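Local coordinates for protein leucyl aminopeptidase (Trypanosoma brucei brucei, PDB 5NTD) that probably cleaves amino acids from the N termini of peptides as a manganese-dependent M17 leucyl aminopeptidase that binds bestatin, at residues V48-H53 against V143-N148; L236-D241 against G322-V327; T279-V284 against Q331-S336. All coordinates share one frame; numbering follows the deposited sequence.

Contact 1: residues V48-H53 against V143-N148; sequences VLVGTH and VFVLSN
Val48, Leu49 and Val50 run alongside Val143, Phe144 and Val145 as neighbouring parallel strands, their axes 20° apart. Three backbone hydrogen bonds join them, alternating in direction as parallel pairing requires. Phe144 N donates to Val48 O at 2.7 Å, Val50 N donates to Phe144 O at 2.9 Å, and Leu146 N reaches Val50 O at 3.0 Å, so the pairing runs one residue beyond the end of strand 140-145. A water then takes over, donating to Val50 O and accepting from Ser147 N, where segment 143-148 leaves the sheet. Two CA-H...O contacts lie between these bonds; in one, Leu49 CA sits 3.4 Å from Phe144 O.

The apolar contacts alternate between the two faces of the sheet. On one, Val50 and Val145 lie side by side and point the same way, with Val50 CG2 3.7 Å from Val145 CG1; Val48 and Val143 share that face. On the other, Leu49 has CG anti to the backbone N (chi1 175°), and its CD1 meets both Phe144 CB and, at 3.9 Å, Leu146 CD2. The Phe144 ring swings outward, presenting its edge to Val48 O.

This pair lies inside the mixed sheet of the N-terminal, macro-like domain, between strands 183-188 and 99-107. Helix 120-131 packs on the valine face through Ala130, Leu126 and Val127. Across the sheet, helix 59-62 brings Val61 onto Leu49 and Leu146, while Phe66 and Tyr34 make edge-to-face pairs with Phe144.

Contact 2: residues L236-D241 against G322-V327; sequences LGFDVD and GFLTAV
Phe238 and Phe323 form a T-shaped (edge-to-face) pair where helix 314-328 packs against the start of strand 239-244 in the alpha/beta catalytic domain. Phe238 sits in the short link between helix 222-236 and strand 239-244, and Phe323 projects from helix 314-328. The ring planes stand at 86° and the centroids are 4.9 Å apart. Phe323 supplies the edge: its CE2 hovers 3.5 Å above the plane of the Phe238 ring, over the centre, and is therefore almost equally far from all six ring carbons.

CB of Phe238 already points toward helix 314-328, and chi1 of 59° sets CG between the backbone N and the carbonyl carbon, the crowded position. CB of Phe323 leaves its helix at a slant to the contact, CG is anti to the backbone N (chi1 180°), and the ring end comes nearer Phe238.

Two aliphatic side chains of helix 314-328 also touch Phe238. Leu324 brings CD2 to 3.8 Å from Phe238 CE2, and Val327 CG2 comes within 4.1 Å of Phe238 CD2; both methyls sit off to the side of the ring, neither squarely over its face nor at its edge. Leu236, on the last turn of its helix, joins the same cluster just before Gly237, whose positive phi ends the helical path and lets the chain turn into the strand. Tyr232 and Ala233 also pack on Phe238 from helix 222-236, and Leu272 and Tyr274 of strand 268-274 meet Phe323. Everything that passes between the segments is apolar.

Leu236 crosses Leu324 at about a right angle, its CD1 4.0 Å from Leu324 CD2, while its CB lies 4.0 Å from Val327 CG1.

Contact 3: residues T279-V284 against Q331-S336; sequences TPVKKV and QPVQLS
Val284 N donates to Gln334 O at 2.8 Å, the straightest of four backbone hydrogen bonds here, with an N-H...O angle of 177°. Gln334 N in turn reaches Lys282 O at 3.0 Å, and Ser336 N reaches Val284 O. Ahead of the paired strands, Val281 N donates to Pro332 O at 2.9 Å, nearly along the C=O axis.

The side chains alternate between the two faces of the sheet. The Gln334 chain is extended, with CG anti to the backbone N (chi1 -177°), and lies beside both Pro280 and Lys283. Its OE1 rests 3.6 Å from Lys283 CD, against the aliphatic part of the lysine. On the opposite face, Val284 CG2 touches Val333 CG1 at 3.7 Å, and Val284 CB meets Leu335 CD2 at 3.8 Å.

These parallel strands, 283-291 and 334-344, are the two ends of a beta-alpha-beta crossover whose helix is 314-328. Strand 283-291 continues to Lys289, a residue of the manganese site.

Pro332 centres an inverse gamma turn, closed by a weak hydrogen bond from Val333 N to Gln331 O, just before the pairing with Lys282 begins. Phe518 of helix 511-519 packs on Val333 and Leu335 from the Val284 face. Beyond Lys283, Asp394 accepts a hydrogen bond from its backbone N through OD2, and the hydroxyl of Ser336 bonds with that of Ser285.

In the fold
From the N terminus, contact 1 comes first: it closes the long loop between 48-53 and 143-148 inside the N-terminal domain and is complete before the others begin. The nearest atoms of contacts 1 and 2 are about 17 Å apart, and those of contacts 1 and 3 likewise. The catalytic domain then opens contact 2 at 236-241 and contact 3 at 279-284; helix segment 322-327 closes the former and 331-336 the latter, so the two loops cross. Contact 2 ties helix 314-328 to the link entering strand 239-244, and contact 3 pairs strands 283-291 and 334-344 of the same sheet. They also touch directly: Ala326 O and Gln331 N make a probable hydrogen bond at 2.9 Å.

Contact 1: residues V48-H53 against V143-N148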
ATOM      1  N   VAL G  48      -1.083 -33.985  36.904  1.00 30.32           N
ATOM      2  CA  VAL G  48      -2.076 -33.493  35.938  1.00 29.18           C
ATOM      3  C   VAL G  48      -3.079 -34.597  35.656  1.00 29.08           C
ATOM      4  O   VAL G  48      -2.698 -35.743  35.440  1.00 31.03           O
ATOM      5  CB  VAL G  48      -1.398 -33.017  34.647  1.00 30.40           C
ATOM      6  CG1 VAL G  48      -2.402 -32.336  33.715  1.00 30.44           C
ATOM      7  CG2 VAL G  48      -0.244 -32.076  34.949  1.00 31.24           C
ATOM      8  N   LEU G  49      -4.338 -34.228  35.631  1.00 28.08           N
ATOM      9  CA  LEU G  49      -5.389 -35.133  35.278  1.00 29.09           C
ATOM     10  C   LEU G  49      -6.233 -34.565  34.143  1.00 29.18           C
ATOM     11  O   LEU G  49      -6.910 -33.545  34.321  1.00 28.55           O
ATOM     12  CB  LEU G  49      -6.298 -35.385  36.495  1.00 31.08           C
ATOM     13  CG  LEU G  49      -7.550 -36.260  36.248  1.00 31.26           C
ATOM     14  CD1 LEU G  49      -7.169 -37.660  35.794  1.00 30.90           C
ATOM     15  CD2 LEU G  49      -8.419 -36.321  37.497  1.00 31.64           C
ATOM     16  N   VAL G  50      -6.228 -35.242  33.000  1.00 29.70           N
ATOM     17  CA  VAL G  50      -6.980 -34.737  31.823  1.00 31.78           C
ATOM     18  C   VAL G  50      -7.934 -35.763  31.253  1.00 31.50           C
ATOM     19  O   VAL G  50      -7.557 -36.886  30.954  1.00 30.80           O
ATOM     20  CB  VAL G  50      -6.112 -34.091  30.699  1.00 33.01           C
ATOM     21  CG1 VAL G  50      -5.332 -32.912  31.262  1.00 35.63           C
ATOM     22  CG2 VAL G  50      -5.127 -35.054  30.121  1.00 33.03           C
ATOM     23  N   GLY G  51      -9.161 -35.326  31.053  1.00 30.56           N
ATOM     24  CA  GLY G  51     -10.162 -36.166  30.418  1.00 31.56           C
ATOM     25  C   GLY G  51     -11.426 -35.414  30.123  1.00 32.21           C
ATOM     26  O   GLY G  51     -11.560 -34.233  30.450  1.00 32.66           O
ATOM     27  N   THR G  52     -12.372 -36.099  29.502  1.00 31.58           N
ATOM     28  CA  THR G  52     -13.681 -35.490  29.195  1.00 30.53           C
ATOM     29  C   THR G  52     -14.498 -35.331  30.462  1.00 30.66           C
ATOM     30  O   THR G  52     -14.192 -35.930  31.498  1.00 31.64           O
ATOM     31  CB  THR G  52     -14.478 -36.326  28.200  1.00 33.18           C
ATOM     32  OG1 THR G  52     -14.711 -37.638  28.750  1.00 35.41           O
ATOM     33  CG2 THR G  52     -13.717 -36.473  26.867  1.00 34.33           C
ATOM     34  N   HIS G  53     -15.555 -34.546  30.367  1.00 30.33           N
ATOM     35  CA  HIS G  53     -16.508 -34.337  31.478  1.00 30.82           C
ATOM     36  C   HIS G  53     -16.978 -35.677  32.072  1.00 34.68           C
ATOM     37  O   HIS G  53     -16.950 -35.889  33.311  1.00 37.35           O
ATOM     38  CB  HIS G  53     -17.722 -33.584  31.003  1.00 30.35           C
ATOM     39  CG  HIS G  53     -18.638 -33.144  32.098  1.00 30.50           C
ATOM     40  ND1 HIS G  53     -19.648 -33.943  32.579  1.00 31.66           N
ATOM     41  CD2 HIS G  53     -18.731 -31.973  32.780  1.00 31.28           C
ATOM     42  CE1 HIS G  53     -20.321 -33.291  33.514  1.00 32.76           C
ATOM     43  NE2 HIS G  53     -19.782 -32.089  33.653  1.00 31.90           N
ATOM     44  N   VAL G 143       1.274 -37.218  34.249  1.00 30.54           N
ATOM     45  CA  VAL G 143       0.122 -36.781  33.455  1.00 29.44           C
ATOM     46  C   VAL G 143      -0.794 -37.965  33.280  1.00 31.14           C
ATOM     47  O   VAL G 143      -0.585 -38.860  32.452  1.00 30.76           O
ATOM     48  CB  VAL G 143       0.538 -36.200  32.090  1.00 29.41           C
ATOM     49  CG1 VAL G 143      -0.649 -35.592  31.385  1.00 29.06           C
ATOM     50  CG2 VAL G 143       1.614 -35.147  32.270  1.00 29.49           C
ATOM     51  N   PHE G 144      -1.856 -37.937  34.056  1.00 33.78           N
ATOM     52  CA  PHE G 144      -2.869 -39.002  34.026  1.00 34.33           C
ATOM     53  C   PHE G 144      -3.903 -38.627  32.994  1.00 35.78           C
ATOM     54  O   PHE G 144      -4.610 -37.619  33.124  1.00 33.75           O
ATOM     55  CB  PHE G 144      -3.561 -39.163  35.375  1.00 34.90           C
ATOM     56  CG  PHE G 144      -2.669 -39.721  36.450  1.00 36.70           C
ATOM     57  CD1 PHE G 144      -1.805 -38.903  37.160  1.00 35.64           C
ATOM     58  CD2 PHE G 144      -2.710 -41.089  36.768  1.00 39.14           C
ATOM     59  CE1 PHE G 144      -0.993 -39.427  38.146  1.00 35.58           C
ATOM     60  CE2 PHE G 144      -1.899 -41.617  37.765  1.00 36.56           C
ATOM     61  CZ  PHE G 144      -1.034 -40.787  38.440  1.00 36.45           C
ATOM     62  N   VAL G 145      -3.981 -39.442  31.950  1.00 35.72           N
ATOM     63  CA  VAL G 145      -4.948 -39.200  30.867  1.00 33.52           C
ATOM     64  C   VAL G 145      -6.013 -40.270  30.959  1.00 34.46           C
ATOM     65  O   VAL G 145      -5.713 -41.426  31.170  1.00 33.76           O
ATOM     66  CB  VAL G 145      -4.290 -39.167  29.465  1.00 33.29           C
ATOM     67  CG1 VAL G 145      -3.166 -38.142  29.434  1.00 33.01           C
ATOM     68  CG2 VAL G 145      -3.730 -40.507  29.055  1.00 33.37           C
ATOM     69  N   LEU G 146      -7.252 -39.868  30.765  1.00 34.15           N
ATOM     70  CA  LEU G 146      -8.380 -40.789  30.849  1.00 34.15           C
ATOM     71  C   LEU G 146      -8.790 -41.376  29.495  1.00 36.92           C
ATOM     72  O   LEU G 146      -9.657 -42.234  29.441  1.00 37.95           O
ATOM     73  CB  LEU G 146      -9.556 -40.133  31.543  1.00 33.02           C
ATOM     74  CG  LEU G 146      -9.181 -39.593  32.929  1.00 32.19           C
ATOM     75  CD1 LEU G 146     -10.391 -38.951  33.584  1.00 32.62           C
ATOM     76  CD2 LEU G 146      -8.611 -40.663  33.839  1.00 31.24           C
ATOM     77  N   SER G 147      -8.174 -40.903  28.429  1.00 36.69           N
ATOM     78  CA  SER G 147      -8.394 -41.447  27.085  1.00 36.97           C
ATOM     79  C   SER G 147      -7.436 -42.574  26.857  1.00 37.80           C
ATOM     80  O   SER G 147      -6.322 -42.569  27.364  1.00 38.17           O
ATOM     81  CB  SER G 147      -8.174 -40.384  26.000  1.00 37.30           C
ATOM     82  OG  SER G 147      -8.101 -40.957  24.692  1.00 37.31           O
ATOM     83  N   ASN G 148      -7.886 -43.559  26.082  1.00 39.04           N
ATOM     84  CA  ASN G 148      -7.001 -44.669  25.616  1.00 37.54           C
ATOM     85  C   ASN G 148      -6.579 -44.489  24.158  1.00 38.37           C
ATOM     86  O   ASN G 148      -6.109 -45.420  23.535  1.00 37.41           O
ATOM     87  CB  ASN G 148      -7.666 -46.033  25.811  1.00 38.85           C
ATOM     88  CG  ASN G 148      -7.661 -46.474  27.268  1.00 42.02           C
ATOM     89  OD1 ASN G 148      -6.599 -46.733  27.856  1.00 42.01           O
ATOM     90  ND2 ASN G 148      -8.844 -46.506  27.875  1.00 42.32           N
TER
HETATM   91  O   HOH W   1      -7.483 -37.729  28.021  1.00 33.85           O

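Contact 2: residues L236-D241 against G322-V327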
ATOM      1  N   LEU G 236      21.570 -45.243  12.626  1.00 32.27           N
ATOM      2  CA  LEU G 236      20.468 -46.207  12.396  1.00 30.67           C
ATOM      3  C   LEU G 236      20.700 -47.136  11.214  1.00 30.83           C
ATOM      4  O   LEU G 236      19.934 -48.040  10.974  1.00 29.60           O
ATOM      5  CB  LEU G 236      19.141 -45.464  12.213  1.00 31.38           C
ATOM      6  CG  LEU G 236      18.674 -44.713  13.463  1.00 31.65           C
ATOM      7  CD1 LEU G 236      17.491 -43.822  13.129  1.00 31.62           C
ATOM      8  CD2 LEU G 236      18.278 -45.691  14.575  1.00 32.02           C
ATOM      9  N   GLY G 237      21.748 -46.874  10.452  1.00 30.84           N
ATOM     10  CA  GLY G 237      22.134 -47.740   9.337  1.00 29.94           C
ATOM     11  C   GLY G 237      21.286 -47.678   8.100  1.00 31.95           C
ATOM     12  O   GLY G 237      21.124 -48.688   7.400  1.00 32.32           O
ATOM     13  N   PHE G 238      20.761 -46.501   7.770  1.00 32.50           N
ATOM     14  CA  PHE G 238      20.083 -46.335   6.462  1.00 31.54           C
ATOM     15  C   PHE G 238      20.976 -45.583   5.501  1.00 31.15           C
ATOM     16  O   PHE G 238      21.978 -45.000   5.879  1.00 33.19           O
ATOM     17  CB  PHE G 238      18.684 -45.718   6.591  1.00 32.25           C
ATOM     18  CG  PHE G 238      18.661 -44.350   7.244  1.00 32.87           C
ATOM     19  CD1 PHE G 238      19.032 -43.207   6.518  1.00 33.09           C
ATOM     20  CD2 PHE G 238      18.279 -44.204   8.580  1.00 31.12           C
ATOM     21  CE1 PHE G 238      19.035 -41.955   7.119  1.00 30.97           C
ATOM     22  CE2 PHE G 238      18.286 -42.951   9.176  1.00 30.31           C
ATOM     23  CZ  PHE G 238      18.646 -41.835   8.444  1.00 31.09           C
ATOM     24  N   ASP G 239      20.597 -45.611   4.238  1.00 32.40           N
ATOM     25  CA  ASP G 239      21.429 -45.028   3.158  1.00 34.41           C
ATOM     26  C   ASP G 239      21.137 -43.533   2.973  1.00 33.83           C
ATOM     27  O   ASP G 239      20.022 -43.074   3.163  1.00 32.24           O
ATOM     28  CB  ASP G 239      21.258 -45.782   1.832  1.00 36.18           C
ATOM     29  CG  ASP G 239      21.890 -47.182   1.878  1.00 39.73           C
ATOM     30  OD1 ASP G 239      22.997 -47.337   2.463  1.00 41.41           O
ATOM     31  OD2 ASP G 239      21.309 -48.111   1.288  1.00 41.41           O
ATOM     32  N   VAL G 240      22.170 -42.789   2.614  1.00 33.16           N
ATOM     33  CA  VAL G 240      22.042 -41.349   2.385  1.00 32.73           C
ATOM     34  C   VAL G 240      22.801 -40.972   1.120  1.00 33.22           C
ATOM     35  O   VAL G 240      23.955 -41.343   0.934  1.00 33.71           O
ATOM     36  CB  VAL G 240      22.465 -40.522   3.603  1.00 32.87           C
ATOM     37  CG1 VAL G 240      23.887 -40.882   4.059  1.00 33.82           C
ATOM     38  CG2 VAL G 240      22.388 -39.026   3.301  1.00 32.82           C
ATOM     39  N   ASP G 241      22.101 -40.265   0.250  1.00 32.68           N
ATOM     40  CA  ASP G 241      22.667 -39.742  -1.009  1.00 34.11           C
ATOM     41  C   ASP G 241      22.504 -38.197  -1.002  1.00 35.39           C
ATOM     42  O   ASP G 241      21.418 -37.696  -0.773  1.00 34.92           O
ATOM     43  CB  ASP G 241      21.937 -40.326  -2.212  1.00 34.51           C
ATOM     44  CG  ASP G 241      22.380 -39.707  -3.538  1.00 36.04           C
ATOM     45  OD1 ASP G 241      23.605 -39.708  -3.798  1.00 35.98           O
ATOM     46  OD2 ASP G 241      21.506 -39.269  -4.350  1.00 35.43           O
ATOM     47  N   GLY G 322       9.224 -38.581  10.060  1.00 26.77           N
ATOM     48  CA  GLY G 322       8.322 -39.713   9.760  1.00 26.58           C
ATOM     49  C   GLY G 322       9.135 -40.908   9.272  1.00 26.80           C
ATOM     50  O   GLY G 322       8.897 -42.051   9.633  1.00 25.38           O
ATOM     51  N   PHE G 323      10.113 -40.598   8.430  1.00 27.42           N
ATOM     52  CA  PHE G 323      11.108 -41.572   7.972  1.00 27.74           C
ATOM     53  C   PHE G 323      11.842 -42.186   9.172  1.00 28.83           C
ATOM     54  O   PHE G 323      12.004 -43.398   9.250  1.00 28.44           O
ATOM     55  CB  PHE G 323      12.084 -40.935   7.031  1.00 27.27           C
ATOM     56  CG  PHE G 323      13.141 -41.864   6.520  1.00 28.20           C
ATOM     57  CD1 PHE G 323      12.961 -42.559   5.344  1.00 29.39           C
ATOM     58  CD2 PHE G 323      14.362 -41.957   7.158  1.00 29.41           C
ATOM     59  CE1 PHE G 323      13.973 -43.354   4.817  1.00 30.33           C
ATOM     60  CE2 PHE G 323      15.380 -42.753   6.649  1.00 30.34           C
ATOM     61  CZ  PHE G 323      15.185 -43.451   5.475  1.00 30.48           C
ATOM     62  N   LEU G 324      12.331 -41.348  10.074  1.00 29.58           N
ATOM     63  CA  LEU G 324      13.081 -41.844  11.262  1.00 29.32           C
ATOM     64  C   LEU G 324      12.221 -42.781  12.087  1.00 31.16           C
ATOM     65  O   LEU G 324      12.683 -43.836  12.528  1.00 32.42           O
ATOM     66  CB  LEU G 324      13.576 -40.732  12.164  1.00 30.07           C
ATOM     67  CG  LEU G 324      14.700 -39.864  11.592  1.00 30.36           C
ATOM     68  CD1 LEU G 324      15.114 -38.843  12.645  1.00 30.11           C
ATOM     69  CD2 LEU G 324      15.898 -40.694  11.139  1.00 31.63           C
ATOM     70  N   THR G 325      10.956 -42.422  12.270  1.00 30.21           N
ATOM     71  CA  THR G 325      10.064 -43.269  13.041  1.00 29.89           C
ATOM     72  C   THR G 325       9.904 -44.627  12.374  1.00 30.57           C
ATOM     73  O   THR G 325       9.935 -45.665  13.033  1.00 33.22           O
ATOM     74  CB  THR G 325       8.701 -42.631  13.212  1.00 29.56           C
ATOM     75  OG1 THR G 325       8.884 -41.447  13.987  1.00 29.29           O
ATOM     76  CG2 THR G 325       7.752 -43.577  13.973  1.00 29.79           C
ATOM     77  N   ALA G 326       9.712 -44.617  11.067  1.00 30.13           N
ATOM     78  CA  ALA G 326       9.562 -45.854  10.305  1.00 28.98           C
ATOM     79  C   ALA G 326      10.806 -46.750  10.481  1.00 30.51           C
ATOM     80  O   ALA G 326      10.667 -47.981  10.579  1.00 29.59           O
ATOM     81  CB  ALA G 326       9.335 -45.581   8.838  1.00 29.14           C
ATOM     82  N   VAL G 327      11.994 -46.133  10.486  1.00 29.22           N
ATOM     83  CA  VAL G 327      13.249 -46.899  10.643  1.00 29.52           C
ATOM     84  C   VAL G 327      13.347 -47.444  12.066  1.00 30.78           C
ATOM     85  O   VAL G 327      13.603 -48.629  12.299  1.00 31.33           O
ATOM     86  CB  VAL G 327      14.489 -46.074  10.347  1.00 28.84           C
ATOM     87  CG1 VAL G 327      15.753 -46.854  10.704  1.00 28.41           C
ATOM     88  CG2 VAL G 327      14.509 -45.697   8.875  1.00 29.23           C
TER

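Contact 3: residues T279-V284 against Q331-S336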
ATOM      1  N   THR G 279       9.204 -58.622   2.564  1.00 43.71           N
ATOM      2  CA  THR G 279       8.470 -57.954   1.477  1.00 44.69           C
ATOM      3  C   THR G 279       7.706 -56.740   2.008  1.00 42.20           C
ATOM      4  O   THR G 279       6.869 -56.876   2.907  1.00 39.58           O
ATOM      5  CB  THR G 279       7.488 -58.871   0.687  1.00 50.46           C
ATOM      6  OG1 THR G 279       6.638 -59.570   1.598  1.00 58.54           O
ATOM      7  CG2 THR G 279       8.309 -59.865  -0.142  1.00 52.52           C
ATOM      8  N   PRO G 280       7.980 -55.545   1.450  1.00 37.80           N
ATOM      9  CA  PRO G 280       7.272 -54.356   1.912  1.00 35.02           C
ATOM     10  C   PRO G 280       5.826 -54.370   1.520  1.00 33.03           C
ATOM     11  O   PRO G 280       5.480 -54.830   0.438  1.00 32.67           O
ATOM     12  CB  PRO G 280       8.005 -53.210   1.216  1.00 36.09           C
ATOM     13  CG  PRO G 280       9.118 -53.813   0.413  1.00 37.86           C
ATOM     14  CD  PRO G 280       8.904 -55.268   0.331  1.00 38.13           C
ATOM     15  N   VAL G 281       4.982 -53.826   2.373  1.00 30.95           N
ATOM     16  CA  VAL G 281       3.538 -53.736   2.029  1.00 31.80           C
ATOM     17  C   VAL G 281       3.300 -52.722   0.895  1.00 33.05           C
ATOM     18  O   VAL G 281       2.270 -52.711   0.272  1.00 32.75           O
ATOM     19  CB  VAL G 281       2.623 -53.387   3.237  1.00 31.89           C
ATOM     20  CG1 VAL G 281       2.761 -54.402   4.342  1.00 31.41           C
ATOM     21  CG2 VAL G 281       2.900 -51.991   3.794  1.00 33.24           C
ATOM     22  N   LYS G 282       4.267 -51.826   0.720  1.00 35.52           N
ATOM     23  CA  LYS G 282       4.199 -50.711  -0.224  1.00 36.83           C
ATOM     24  C   LYS G 282       5.555 -50.087  -0.402  1.00 35.33           C
ATOM     25  O   LYS G 282       6.390 -50.085   0.492  1.00 33.31           O
ATOM     26  CB  LYS G 282       3.247 -49.605   0.313  1.00 40.05           C
ATOM     27  CG  LYS G 282       2.444 -48.837  -0.731  1.00 42.97           C
ATOM     28  CD  LYS G 282       1.484 -49.775  -1.433  1.00 44.24           C
ATOM     29  CE  LYS G 282       0.057 -49.317  -1.347  1.00 46.60           C
ATOM     30  NZ  LYS G 282      -0.809 -50.426  -1.826  1.00 48.33           N
ATOM     31  N   LYS G 283       5.740 -49.494  -1.558  1.00 36.64           N
ATOM     32  CA  LYS G 283       6.912 -48.620  -1.798  1.00 37.42           C
ATOM     33  C   LYS G 283       6.457 -47.156  -1.864  1.00 36.02           C
ATOM     34  O   LYS G 283       5.654 -46.767  -2.732  1.00 33.13           O
ATOM     35  CB  LYS G 283       7.634 -48.999  -3.082  1.00 41.51           C
ATOM     36  CG  LYS G 283       7.996 -50.467  -3.168  1.00 44.20           C
ATOM     37  CD  LYS G 283       8.960 -50.710  -4.325  1.00 49.60           C
ATOM     38  CE  LYS G 283       8.806 -52.082  -4.973  1.00 53.84           C
ATOM     39  NZ  LYS G 283       8.139 -51.919  -6.308  1.00 58.19           N
ATOM     40  N   VAL G 284       6.984 -46.360  -0.943  1.00 33.73           N
ATOM     41  CA  VAL G 284       6.569 -44.979  -0.789  1.00 32.69           C
ATOM     42  C   VAL G 284       7.776 -44.068  -0.864  1.00 31.91           C
ATOM     43  O   VAL G 284       8.744 -44.251  -0.161  1.00 34.55           O
ATOM     44  CB  VAL G 284       5.839 -44.739   0.544  1.00 32.98           C
ATOM     45  CG1 VAL G 284       5.382 -43.302   0.647  1.00 33.04           C
ATOM     46  CG2 VAL G 284       4.644 -45.650   0.677  1.00 33.35           C
ATOM     47  N   GLN G 331       8.865 -50.279  10.555  1.00 32.55           N
ATOM     48  CA  GLN G 331       7.601 -50.409   9.826  1.00 30.71           C
ATOM     49  C   GLN G 331       7.878 -51.064   8.465  1.00 29.53           C
ATOM     50  O   GLN G 331       8.936 -50.817   7.873  1.00 29.07           O
ATOM     51  CB  GLN G 331       6.938 -49.056   9.633  1.00 31.51           C
ATOM     52  CG  GLN G 331       6.401 -48.476  10.924  1.00 31.72           C
ATOM     53  CD  GLN G 331       5.686 -47.152  10.713  1.00 31.76           C
ATOM     54  OE1 GLN G 331       6.331 -46.119  10.547  1.00 32.75           O
ATOM     55  NE2 GLN G 331       4.361 -47.179  10.736  1.00 30.28           N
ATOM     56  N   PRO G 332       6.943 -51.907   7.971  1.00 29.50           N
ATOM     57  CA  PRO G 332       7.172 -52.697   6.768  1.00 29.71           C
ATOM     58  C   PRO G 332       6.850 -51.967   5.474  1.00 30.73           C
ATOM     59  O   PRO G 332       6.181 -52.490   4.596  1.00 29.77           O
ATOM     60  CB  PRO G 332       6.251 -53.895   6.956  1.00 29.15           C
ATOM     61  CG  PRO G 332       5.112 -53.370   7.761  1.00 30.35           C
ATOM     62  CD  PRO G 332       5.660 -52.267   8.625  1.00 30.33           C
ATOM     63  N   VAL G 333       7.404 -50.771   5.362  1.00 31.20           N
ATOM     64  CA  VAL G 333       7.253 -49.926   4.166  1.00 29.78           C
ATOM     65  C   VAL G 333       8.601 -49.600   3.621  1.00 28.18           C
ATOM     66  O   VAL G 333       9.510 -49.214   4.345  1.00 29.85           O
ATOM     67  CB  VAL G 333       6.555 -48.581   4.483  1.00 29.97           C
ATOM     68  CG1 VAL G 333       6.197 -47.879   3.198  1.00 30.20           C
ATOM     69  CG2 VAL G 333       5.279 -48.804   5.261  1.00 30.18           C
ATOM     70  N   GLN G 334       8.746 -49.771   2.335  1.00 27.73           N
ATOM     71  CA  GLN G 334       9.983 -49.372   1.706  1.00 30.16           C
ATOM     72  C   GLN G 334       9.869 -47.873   1.452  1.00 30.40           C
ATOM     73  O   GLN G 334       8.926 -47.451   0.811  1.00 29.48           O
ATOM     74  CB  GLN G 334      10.219 -50.105   0.385  1.00 31.25           C
ATOM     75  CG  GLN G 334      11.558 -49.740  -0.239  1.00 33.79           C
ATOM     76  CD  GLN G 334      11.835 -50.551  -1.466  1.00 35.96           C
ATOM     77  OE1 GLN G 334      11.231 -51.603  -1.675  1.00 38.89           O
ATOM     78  NE2 GLN G 334      12.816 -50.137  -2.228  1.00 37.20           N
ATOM     79  N   LEU G 335      10.866 -47.127   1.900  1.00 29.89           N
ATOM     80  CA  LEU G 335      10.828 -45.666   1.848  1.00 31.36           C
ATOM     81  C   LEU G 335      12.020 -45.048   1.197  1.00 30.19           C
ATOM     82  O   LEU G 335      13.153 -45.432   1.475  1.00 32.94           O
ATOM     83  CB  LEU G 335      10.771 -45.067   3.268  1.00 31.86           C
ATOM     84  CG  LEU G 335       9.481 -45.249   4.057  1.00 32.56           C
ATOM     85  CD1 LEU G 335       9.683 -44.711   5.458  1.00 32.93           C
ATOM     86  CD2 LEU G 335       8.334 -44.525   3.372  1.00 34.10           C
ATOM     87  N   SER G 336      11.754 -44.050   0.373  1.00 28.79           N
ATOM     88  CA  SER G 336      12.767 -42.996   0.069  1.00 27.94           C
ATOM     89  C   SER G 336      12.264 -41.713   0.715  1.00 26.96           C
ATOM     90  O   SER G 336      11.066 -41.510   0.874  1.00 26.22           O
ATOM     91  CB  SER G 336      12.981 -42.788  -1.417  1.00 27.73           C
ATOM     92  OG  SER G 336      11.791 -42.330  -2.039  1.00 28.96           O
TER